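Endoglucanase FnCel5A (Fervidobacterium nodosum, PDB 3NCO) probably hydrolyses beta-1,4-glucosidic bonds of cellulose, as a family 5 glycoside hydrolase built on a TIM barrel. Local coordinates at residues A[79-84]-A[127-132]. Sequence-based numbering, arbitrary orientation.
Sequences FFLDRV and AQAFKD
Leu81 straddles the methyl of Ala129 with both of its branches: CD1 and CD2 each stand 3.9 Å from Ala129 CB. Its CG lies anti to the backbone N (chi1 -179°), and this carries the fork from helix 78-93 across to helix 112-130; the nearest CA atoms, those of Leu81 and Ala129, are 8.3 Å apart, and side chains alone bridge the gap. CD1 does double duty, since it also meets Phe130 CE2 at 4.1 Å, the leucine and phenylalanine side chains passing each other in opposite directions. One turn further along the first helix, Val84 CG1 approaches Phe130 CZ at 4.1 Å, the two side chains crossing at roughly a right angle. Both methyls come to the ring obliquely, at its far end.

The Val84 and Phe130 side is buried and has many further neighbours: the same ring packs on Lys85 and Val88 of helix 78-93, on Leu137 and Phe139 of strand 137-140, and edge-to-face on Tyr133, while Val84 also touches Ile62. Leu81 and Ala129, though in close touch, form the solvent side, each partly exposed.

The contact thus joins the early part of helix 78-93 to the late part of helix 112-130, outer helices of the (beta/alpha)8 barrel that follow strands 57-60 and 97-101, with the short helix 106-110 between them in the chain. No hydrogen bond or salt bridge links the segments, so what joins them here is apolar packing, with modest burial (155 Å²) of aliphatic and aromatic carbon.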
ATOM      1  N   PHE A  79      12.647  12.060  16.878  1.00 21.86           N
ATOM      2  CA  PHE A  79      13.613  11.707  15.855  1.00 23.08           C
ATOM      3  C   PHE A  79      12.918  10.949  14.725  1.00 21.04           C
ATOM      4  O   PHE A  79      13.218  11.139  13.533  1.00 21.10           O
ATOM      5  CB  PHE A  79      14.731  10.836  16.441  1.00 26.22           C
ATOM      6  CG  PHE A  79      15.682  10.296  15.401  1.00 31.11           C
ATOM      7  CD1 PHE A  79      16.793  11.057  15.003  1.00 34.94           C
ATOM      8  CD2 PHE A  79      15.460   9.045  14.801  1.00 35.76           C
ATOM      9  CE1 PHE A  79      17.681  10.579  14.023  1.00 36.22           C
ATOM     10  CE2 PHE A  79      16.335   8.559  13.814  1.00 36.52           C
ATOM     11  CZ  PHE A  79      17.442   9.329  13.424  1.00 35.58           C
ATOM     12  N   PHE A  80      11.990  10.065  15.085  1.00 19.36           N
ATOM     13  CA  PHE A  80      11.309   9.244  14.055  1.00 17.61           C
ATOM     14  C   PHE A  80      10.314  10.066  13.224  1.00 17.96           C
ATOM     15  O   PHE A  80      10.256   9.932  11.983  1.00 18.88           O
ATOM     16  CB  PHE A  80      10.592   8.059  14.692  1.00 16.98           C
ATOM     17  CG  PHE A  80      10.091   7.098  13.668  1.00 15.71           C
ATOM     18  CD1 PHE A  80      10.990   6.289  13.000  1.00 18.26           C
ATOM     19  CD2 PHE A  80       8.744   7.009  13.378  1.00 16.67           C
ATOM     20  CE1 PHE A  80      10.547   5.393  12.045  1.00 18.82           C
ATOM     21  CE2 PHE A  80       8.272   6.120  12.438  1.00 16.55           C
ATOM     22  CZ  PHE A  80       9.164   5.318  11.736  1.00 17.86           C
ATOM     23  N   LEU A  81       9.539  10.922  13.898  1.00 17.64           N
ATOM     24  CA  LEU A  81       8.640  11.788  13.180  1.00 18.27           C
ATOM     25  C   LEU A  81       9.465  12.679  12.227  1.00 19.76           C
ATOM     26  O   LEU A  81       9.099  12.875  11.050  1.00 20.15           O
ATOM     27  CB  LEU A  81       7.865  12.669  14.182  1.00 18.76           C
ATOM     28  CG  LEU A  81       6.831  13.630  13.543  1.00 20.05           C
ATOM     29  CD1 LEU A  81       5.831  12.901  12.605  1.00 20.59           C
ATOM     30  CD2 LEU A  81       6.103  14.403  14.658  1.00 19.55           C
ATOM     31  N   ASP A  82      10.602  13.184  12.716  1.00 20.06           N
ATOM     32  CA  ASP A  82      11.464  14.037  11.884  1.00 21.14           C
ATOM     33  C   ASP A  82      11.959  13.286  10.648  1.00 20.14           C
ATOM     34  O   ASP A  82      12.003  13.838   9.551  1.00 20.75           O
ATOM     35  CB  ASP A  82      12.633  14.566  12.697  1.00 22.82           C
ATOM     36  CG  ASP A  82      12.206  15.642  13.671  1.00 27.34           C
ATOM     37  OD1 ASP A  82      11.044  16.108  13.583  1.00 31.87           O
ATOM     38  OD2 ASP A  82      13.059  16.039  14.498  1.00 31.39           O
ATOM     39  N   ARG A  83      12.300  12.030  10.854  1.00 18.68           N
ATOM     40  CA  ARG A  83      12.733  11.168   9.749  1.00 17.22           C
ATOM     41  C   ARG A  83      11.635  11.011   8.694  1.00 18.18           C
ATOM     42  O   ARG A  83      11.913  11.146   7.469  1.00 18.02           O
ATOM     43  CB  ARG A  83      13.091   9.755  10.303  1.00 17.05           C
ATOM     44  CG  ARG A  83      13.515   8.699   9.253  1.00 17.75           C
ATOM     45  CD  ARG A  83      14.634   9.163   8.348  1.00 20.39           C
ATOM     46  NE  ARG A  83      14.887   8.157   7.332  1.00 16.35           N
ATOM     47  CZ  ARG A  83      15.569   8.376   6.213  1.00 16.89           C
ATOM     48  NH1 ARG A  83      16.101   9.586   5.969  1.00 19.31           N
ATOM     49  NH2 ARG A  83      15.717   7.360   5.332  1.00 16.37           N
ATOM     50  N   VAL A  84      10.421  10.645   9.154  1.00 18.44           N
ATOM     51  CA  VAL A  84       9.320  10.475   8.186  1.00 17.95           C
ATOM     52  C   VAL A  84       9.052  11.806   7.425  1.00 18.69           C
ATOM     53  O   VAL A  84       8.823  11.813   6.200  1.00 18.89           O
ATOM     54  CB  VAL A  84       8.049   9.859   8.855  1.00 19.50           C
ATOM     55  CG1 VAL A  84       6.920   9.703   7.856  1.00 18.10           C
ATOM     56  CG2 VAL A  84       8.375   8.490   9.410  1.00 18.59           C
ATOM     57  N   ALA A 127      -1.531  13.133  11.726  1.00 18.35           N
ATOM     58  CA  ALA A 127      -2.381  14.151  11.105  1.00 18.98           C
ATOM     59  C   ALA A 127      -2.003  15.548  11.564  1.00 18.74           C
ATOM     60  O   ALA A 127      -1.994  16.519  10.773  1.00 19.68           O
ATOM     61  CB  ALA A 127      -3.891  13.889  11.368  1.00 18.79           C
ATOM     62  N   GLN A 128      -1.753  15.729  12.869  1.00 18.95           N
ATOM     63  CA  GLN A 128      -1.393  17.069  13.315  1.00 19.54           C
ATOM     64  C   GLN A 128      -0.092  17.487  12.651  1.00 19.49           C
ATOM     65  O   GLN A 128       0.050  18.657  12.187  1.00 21.30           O
ATOM     66  CB  GLN A 128      -1.221  17.105  14.820  1.00 20.80           C
ATOM     67  CG  GLN A 128      -0.630  18.430  15.356  1.00 22.95           C
ATOM     68  CD  GLN A 128      -1.627  19.579  15.308  1.00 30.04           C
ATOM     69  OE1 GLN A 128      -2.826  19.364  15.405  1.00 33.08           O
ATOM     70  NE2 GLN A 128      -1.127  20.806  15.151  1.00 33.04           N
ATOM     71  N   ALA A 129       0.859  16.556  12.584  1.00 18.83           N
ATOM     72  CA  ALA A 129       2.212  16.893  12.078  1.00 18.61           C
ATOM     73  C   ALA A 129       2.191  17.253  10.598  1.00 19.23           C
ATOM     74  O   ALA A 129       2.938  18.167  10.151  1.00 19.93           O
ATOM     75  CB  ALA A 129       3.215  15.800  12.370  1.00 18.86           C
ATOM     76  N   PHE A 130       1.321  16.574   9.841  1.00 19.05           N
ATOM     77  CA  PHE A 130       1.305  16.767   8.378  1.00 18.35           C
ATOM     78  C   PHE A 130       0.157  17.677   7.885  1.00 18.93           C
ATOM     79  O   PHE A 130      -0.037  17.837   6.699  1.00 19.53           O
ATOM     80  CB  PHE A 130       1.290  15.379   7.687  1.00 16.67           C
ATOM     81  CG  PHE A 130       2.631  14.687   7.757  1.00 18.30           C
ATOM     82  CD1 PHE A 130       3.622  14.995   6.825  1.00 19.96           C
ATOM     83  CD2 PHE A 130       2.899  13.740   8.745  1.00 19.68           C
ATOM     84  CE1 PHE A 130       4.889  14.344   6.874  1.00 22.07           C
ATOM     85  CE2 PHE A 130       4.148  13.075   8.820  1.00 20.95           C
ATOM     86  CZ  PHE A 130       5.138  13.368   7.858  1.00 19.70           C
ATOM     87  N   LYS A 131      -0.537  18.345   8.816  1.00 17.93           N
ATOM     88  CA  LYS A 131      -1.802  19.007   8.450  1.00 19.89           C
ATOM     89  C   LYS A 131      -1.689  20.026   7.310  1.00 21.03           C
ATOM     90  O   LYS A 131      -2.625  20.181   6.507  1.00 22.05           O
ATOM     91  CB  LYS A 131      -2.474  19.627   9.692  1.00 18.93           C
ATOM     92  CG  LYS A 131      -1.764  20.827  10.283  1.00 22.61           C
ATOM     93  CD  LYS A 131      -2.463  21.230  11.577  1.00 28.56           C
ATOM     94  CE  LYS A 131      -1.755  22.397  12.277  1.00 32.92           C
ATOM     95  NZ  LYS A 131      -1.677  23.645  11.467  1.00 34.45           N
ATOM     96  N   ASP A 132      -0.537  20.694   7.233  1.00 22.43           N
ATOM     97  CA  ASP A 132      -0.366  21.802   6.299  1.00 23.75           C
ATOM     98  C   ASP A 132       0.367  21.337   5.028  1.00 23.60           C
ATOM     99  O   ASP A 132       0.704  22.168   4.186  1.00 25.45           O
ATOM    100  CB  ASP A 132       0.369  22.975   6.974  1.00 25.15           C
ATOM    101  CG  ASP A 132      -0.473  23.618   8.101  1.00 29.17           C
ATOM    102  OD1 ASP A 132      -1.671  23.855   7.861  1.00 32.31           O
ATOM    103  OD2 ASP A 132       0.054  23.878   9.217  1.00 34.14           O
TER